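Local coordinates for protein beta-galactosidase (Trichoderma reesei, PDB 3OG2) that probably hydrolyses terminal non-reducing beta-D-galactose residues in beta-D-galactosides, as a glycoside hydrolase of family 35, at residues L97-T105 and I160-P171. Residues are numbered along the deposited sequence; the frame is centred on the assembly and turned at random. Where two conformers were deposited one is given.
Sequences LEPFFEAAT and IIAKAQITNGGP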
ATOM      1  N   LEU A  97      14.742   2.524  -8.870  1.00  8.87           N
ATOM      2  CA  LEU A  97      13.415   2.873  -9.333  1.00  8.80           C
ATOM      3  C   LEU A  97      13.224   2.635 -10.809  1.00  7.96           C
ATOM      4  O   LEU A  97      12.114   2.753 -11.336  1.00  8.97           O
ATOM      5  CB  LEU A  97      13.186   4.371  -9.062  1.00  9.74           C
ATOM      6  CG  LEU A  97      12.955   4.728  -7.594  1.00 10.74           C
ATOM      7  CD1 LEU A  97      12.823   6.217  -7.399  1.00 13.71           C
ATOM      8  CD2 LEU A  97      11.691   4.027  -7.073  1.00 16.63           C
ATOM      9  N   GLU A  98      14.291   2.330 -11.541  1.00  8.92           N
ATOM     10  CA  GLU A  98      14.141   2.252 -12.990  0.50 10.11           C
ATOM     11  C   GLU A  98      13.132   1.187 -13.416  1.00  9.86           C
ATOM     12  O   GLU A  98      12.311   1.480 -14.306  1.00  9.60           O
ATOM     13  CB  GLU A  98      15.509   2.061 -13.654  0.50 10.03           C
ATOM     14  CG  GLU A  98      16.457   3.208 -13.357  0.50 13.28           C
ATOM     15  CD  GLU A  98      15.909   4.608 -13.497  0.50 16.12           C
ATOM     16  OE1 GLU A  98      15.263   4.906 -14.520  0.50 18.42           O
ATOM     17  OE2 GLU A  98      16.118   5.416 -12.568  0.50 12.61           O
ATOM     18  N   PRO A  99      13.094  -0.007 -12.822  1.00  9.51           N
ATOM     19  CA  PRO A  99      12.027  -0.942 -13.247  1.00  9.82           C
ATOM     20  C   PRO A  99      10.625  -0.477 -12.914  1.00  8.35           C
ATOM     21  O   PRO A  99       9.654  -0.840 -13.564  1.00  9.90           O
ATOM     22  CB  PRO A  99      12.349  -2.212 -12.437  1.00 12.34           C
ATOM     23  CG  PRO A  99      13.850  -2.102 -12.180  1.00 12.15           C
ATOM     24  CD  PRO A  99      13.990  -0.630 -11.824  1.00 11.12           C
ATOM     25  N   PHE A 100      10.483   0.333 -11.876  1.00  8.57           N
ATOM     26  CA  PHE A 100       9.212   0.897 -11.474  1.00  8.40           C
ATOM     27  C   PHE A 100       8.793   1.916 -12.549  1.00  8.16           C
ATOM     28  O   PHE A 100       7.645   1.859 -13.029  1.00  8.50           O
ATOM     29  CB  PHE A 100       9.350   1.512 -10.087  1.00  8.64           C
ATOM     30  CG  PHE A 100       8.036   1.905  -9.429  1.00  8.04           C
ATOM     31  CD1 PHE A 100       7.263   0.915  -8.876  1.00  9.87           C
ATOM     32  CD2 PHE A 100       7.639   3.228  -9.314  1.00 10.66           C
ATOM     33  CE1 PHE A 100       6.126   1.231  -8.162  1.00 13.15           C
ATOM     34  CE2 PHE A 100       6.463   3.557  -8.631  1.00 10.77           C
ATOM     35  CZ  PHE A 100       5.684   2.548  -8.064  1.00 13.70           C
ATOM     36  N   PHE A 101       9.696   2.831 -12.922  1.00  7.81           N
ATOM     37  CA  PHE A 101       9.381   3.768 -14.009  1.00  8.02           C
ATOM     38  C   PHE A 101       9.045   3.067 -15.320  1.00  7.75           C
ATOM     39  O   PHE A 101       8.112   3.454 -16.022  1.00  8.30           O
ATOM     40  CB  PHE A 101      10.541   4.723 -14.229  1.00  8.39           C
ATOM     41  CG  PHE A 101      10.931   5.616 -13.054  1.00  8.63           C
ATOM     42  CD1 PHE A 101       9.988   6.106 -12.155  1.00 11.09           C
ATOM     43  CD2 PHE A 101      12.268   5.961 -12.856  1.00  9.48           C
ATOM     44  CE1 PHE A 101      10.333   6.910 -11.085  1.00 11.18           C
ATOM     45  CE2 PHE A 101      12.623   6.803 -11.774  1.00 10.10           C
ATOM     46  CZ  PHE A 101      11.647   7.274 -10.906  1.00 10.39           C
ATOM     47  N   GLU A 102       9.861   2.041 -15.638  1.00  8.69           N
ATOM     48  CA  GLU A 102       9.626   1.308 -16.886  1.00  9.78           C
ATOM     49  C   GLU A 102       8.281   0.618 -16.889  1.00  8.85           C
ATOM     50  O   GLU A 102       7.582   0.619 -17.937  1.00 10.25           O
ATOM     51  CB  GLU A 102      10.785   0.320 -17.120  1.00 12.05           C
ATOM     52  CG  GLU A 102      12.084   1.085 -17.407  1.00 20.97           C
ATOM     53  CD  GLU A 102      13.245   0.200 -17.783  1.00 41.03           C
ATOM     54  OE1 GLU A 102      13.016  -1.033 -17.858  1.00 74.04           O
ATOM     55  OE2 GLU A 102      14.376   0.718 -18.003  1.00 44.51           O
ATOM     56  N   ALA A 103       7.920   0.036 -15.747  1.00  8.79           N
ATOM     57  CA  ALA A 103       6.624  -0.629 -15.692  1.00  9.04           C
ATOM     58  C   ALA A 103       5.489   0.391 -15.827  1.00  8.15           C
ATOM     59  O   ALA A 103       4.464   0.099 -16.416  1.00  8.83           O
ATOM     60  CB  ALA A 103       6.456  -1.401 -14.387  1.00 10.91           C
ATOM     61  N   ALA A 104       5.654   1.584 -15.259  1.00  8.01           N
ATOM     62  CA  ALA A 104       4.614   2.615 -15.392  1.00  7.81           C
ATOM     63  C   ALA A 104       4.419   2.959 -16.861  1.00  7.33           C
ATOM     64  O   ALA A 104       3.301   3.012 -17.379  1.00  8.35           O
ATOM     65  CB  ALA A 104       4.986   3.879 -14.597  1.00  8.63           C
ATOM     66  N   THR A 105       5.555   3.181 -17.538  1.00  7.95           N
ATOM     67  CA  THR A 105       5.452   3.481 -19.003  1.00  8.33           C
ATOM     68  C   THR A 105       4.792   2.320 -19.740  1.00  8.02           C
ATOM     69  O   THR A 105       3.932   2.568 -20.591  1.00  9.11           O
ATOM     70  CB  THR A 105       6.844   3.757 -19.567  1.00  8.34           C
ATOM     71  OG1 THR A 105       7.347   4.944 -18.953  1.00  9.89           O
ATOM     72  CG2 THR A 105       6.811   3.912 -21.097  1.00 10.69           C
ATOM     73  N   ILE A 160      17.217  11.377 -10.103  1.00  8.34           N
ATOM     74  CA  ILE A 160      16.638  10.158 -10.674  1.00  8.25           C
ATOM     75  C   ILE A 160      15.207  10.414 -11.098  1.00  7.68           C
ATOM     76  O   ILE A 160      14.790  10.066 -12.205  1.00  9.16           O
ATOM     77  CB  ILE A 160      16.714   9.031  -9.627  1.00  8.93           C
ATOM     78  CG1 ILE A 160      18.157   8.487  -9.519  1.00  9.87           C
ATOM     79  CG2 ILE A 160      15.748   7.895  -9.915  1.00 11.11           C
ATOM     80  CD1 ILE A 160      18.436   7.675  -8.282  1.00 10.89           C
ATOM     81  N   ILE A 161      14.424  11.055 -10.237  1.00  7.86           N
ATOM     82  CA  ILE A 161      13.024  11.357 -10.586  0.50  7.75           C
ATOM     83  C   ILE A 161      12.980  12.328 -11.747  1.00  7.36           C
ATOM     84  O   ILE A 161      12.130  12.252 -12.641  1.00  8.52           O
ATOM     85  CB  ILE A 161      12.340  11.865  -9.324  0.50  7.05           C
ATOM     86  CG1 ILE A 161      12.240  10.744  -8.253  0.50  7.79           C
ATOM     87  CG2 ILE A 161      10.969  12.465  -9.586  0.50  6.27           C
ATOM     88  CD1 ILE A 161      11.514  11.247  -7.003  0.50 12.94           C
ATOM     89  N   ALA A 162      13.920  13.312 -11.765  1.00  8.08           N
ATOM     90  CA  ALA A 162      13.909  14.320 -12.808  1.00  8.10           C
ATOM     91  C   ALA A 162      14.043  13.669 -14.189  1.00  8.09           C
ATOM     92  O   ALA A 162      13.380  14.060 -15.157  1.00  8.33           O
ATOM     93  CB  ALA A 162      15.039  15.353 -12.632  1.00 10.14           C
ATOM     94  N   LYS A 163      14.903  12.649 -14.290  1.00  9.01           N
ATOM     95  CA  LYS A 163      15.110  11.987 -15.590  1.00  9.41           C
ATOM     96  C   LYS A 163      13.839  11.277 -16.050  1.00  8.66           C
ATOM     97  O   LYS A 163      13.657  11.130 -17.263  1.00 11.18           O
ATOM     98  CB  LYS A 163      16.293  11.017 -15.413  1.00 12.74           C
ATOM     99  CG  LYS A 163      17.597  11.716 -15.101  1.00 27.71           C
ATOM    100  CD  LYS A 163      18.803  10.824 -14.959  1.00 31.71           C
ATOM    101  CE  LYS A 163      20.074  11.614 -14.836  1.00 44.20           C
ATOM    102  NZ  LYS A 163      20.262  12.380 -13.574  1.00 58.40           N
ATOM    103  N   ALA A 164      13.004  10.905 -15.102  1.00  8.48           N
ATOM    104  CA  ALA A 164      11.768  10.153 -15.405  1.00  8.26           C
ATOM    105  C   ALA A 164      10.589  11.084 -15.619  1.00  6.94           C
ATOM    106  O   ALA A 164       9.454  10.631 -15.752  1.00  7.98           O
ATOM    107  CB  ALA A 164      11.494   9.179 -14.288  1.00  8.99           C
ATOM    108  N   GLN A 165      10.771  12.404 -15.621  1.00  7.70           N
ATOM    109  CA  GLN A 165       9.648  13.305 -15.866  1.00  7.66           C
ATOM    110  C   GLN A 165       9.085  13.176 -17.261  1.00  7.56           C
ATOM    111  O   GLN A 165       9.765  12.829 -18.232  1.00  8.42           O
ATOM    112  CB  GLN A 165      10.146  14.766 -15.662  1.00  7.77           C
ATOM    113  CG  GLN A 165      10.331  15.084 -14.165  1.00  8.56           C
ATOM    114  CD  GLN A 165      10.969  16.444 -14.005  1.00  8.13           C
ATOM    115  OE1 GLN A 165      10.392  17.334 -13.351  1.00  9.02           O
ATOM    116  NE2 GLN A 165      12.170  16.674 -14.526  1.00  8.54           N
ATOM    117  N   ILE A 166       7.776  13.484 -17.335  1.00  7.64           N
ATOM    118  CA  ILE A 166       7.063  13.488 -18.599  1.00  8.41           C
ATOM    119  C   ILE A 166       7.706  14.439 -19.627  1.00  9.97           C
ATOM    120  O   ILE A 166       7.641  14.221 -20.852  1.00 11.53           O
ATOM    121  CB  ILE A 166       5.577  13.798 -18.343  1.00  9.14           C
ATOM    122  CG1 ILE A 166       4.728  13.588 -19.568  1.00 10.13           C
ATOM    123  CG2 ILE A 166       5.394  15.243 -17.815  1.00  9.83           C
ATOM    124  CD1 ILE A 166       3.224  13.699 -19.346  1.00 10.59           C
ATOM    125  N   THR A 167       8.415  15.485 -19.157  1.00  9.85           N
ATOM    126  CA  THR A 167       9.116  16.427 -20.045  1.00 10.51           C
ATOM    127  C   THR A 167      10.304  15.755 -20.699  1.00 11.83           C
ATOM    128  O   THR A 167      10.835  16.314 -21.658  1.00 13.90           O
ATOM    129  CB  THR A 167       9.578  17.638 -19.216  1.00 11.74           C
ATOM    130  OG1 THR A 167      10.170  17.167 -18.030  1.00 12.67           O
ATOM    131  CG2 THR A 167       8.385  18.494 -18.812  1.00 13.45           C
ATOM    132  N   ASN A 168      10.746  14.613 -20.216  1.00 11.55           N
ATOM    133  CA  ASN A 168      11.828  13.806 -20.777  1.00 14.67           C
ATOM    134  C   ASN A 168      11.315  12.478 -21.340  1.00 14.36           C
ATOM    135  O   ASN A 168      12.121  11.604 -21.569  1.00 19.34           O
ATOM    136  CB  ASN A 168      12.871  13.400 -19.724  1.00 18.04           C
ATOM    137  CG  ASN A 168      13.524  14.622 -19.187  1.00 21.54           C
ATOM    138  OD1 ASN A 168      13.796  15.546 -19.988  1.00 28.64           O
ATOM    139  ND2 ASN A 168      13.787  14.652 -17.902  1.00 24.60           N
ATOM    140  N   GLY A 169      10.016  12.329 -21.533  1.00 12.88           N
ATOM    141  CA  GLY A 169       9.497  11.084 -22.082  1.00 14.78           C
ATOM    142  C   GLY A 169       9.225  10.013 -21.043  1.00 11.60           C
ATOM    143  O   GLY A 169       9.043   8.860 -21.427  1.00 14.37           O
ATOM    144  N   GLY A 170       9.183  10.380 -19.758  1.00  9.93           N
ATOM    145  CA  GLY A 170       8.953   9.416 -18.674  1.00  9.47           C
ATOM    146  C   GLY A 170       7.572   9.637 -18.076  1.00  7.86           C
ATOM    147  O   GLY A 170       6.726  10.447 -18.532  1.00  8.90           O
ATOM    148  N   PRO A 171       7.296   8.830 -17.057  1.00  7.52           N
ATOM    149  CA  PRO A 171       5.953   8.825 -16.462  1.00  7.35           C
ATOM    150  C   PRO A 171       5.687   9.852 -15.383  1.00  6.58           C
ATOM    151  O   PRO A 171       4.516   9.966 -15.005  1.00  7.48           O
ATOM    152  CB  PRO A 171       5.895   7.387 -15.859  1.00  8.27           C
ATOM    153  CG  PRO A 171       7.334   7.114 -15.495  1.00  8.26           C
ATOM    154  CD  PRO A 171       8.155   7.732 -16.591  1.00  8.64           C
TER
HETATM  155  O   HOH W   1      15.833   7.924 -13.579  1.00 18.03           O
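Leu97 sets its CD1 4.2 Å from CG2 of Ile160. No direct hydrogen bond joins the two segments; the contact is mainly apolar packing. In one of its two conformers, Glu98 bends at chi2 (-46°) and brings OE2 near Ile160. There Glu98 OE2 takes a hydrogen bond from a water at 2.7 Å. The same water donates to Ile160 O at 2.8 Å. The bridge holds for that conformer.

Phe101 makes the largest part of the contact. Its CG stands anti to the carbonyl carbon (chi1 -61°), and the ring lies against Ile160, Ile161 and Ala164. Ala164 CB sits over the centre of one face, 3.6 Å from the centroid, as a CH-pi contact. Leu97 O lies above the opposite face, offset toward the rim. Ile160 CG2 meets the ring edge in plane, 3.8 Å from Phe101 CE2. An alanine in place of Phe101 would probably leave the Ala164 methyl without its ring face and open a gap against Ile160 and Ala164.

Further along, Ala104 CB packs on Pro171 CB at 3.8 Å. Thr105 crosses the proline ring at about a right angle, with OG1 3.7 Å from Pro171 CD. Pro171 leads directly into strand 172-177, and its ring also touches Leu111 of strand 110-116. Phe101 likewise rests on Leu111 and Val172. This is the packing of consecutive outer helices in a TIM barrel, where beta-alpha-beta crossovers place helices 98-107 and 144-163 over parallel strands 110-116 and 172-177.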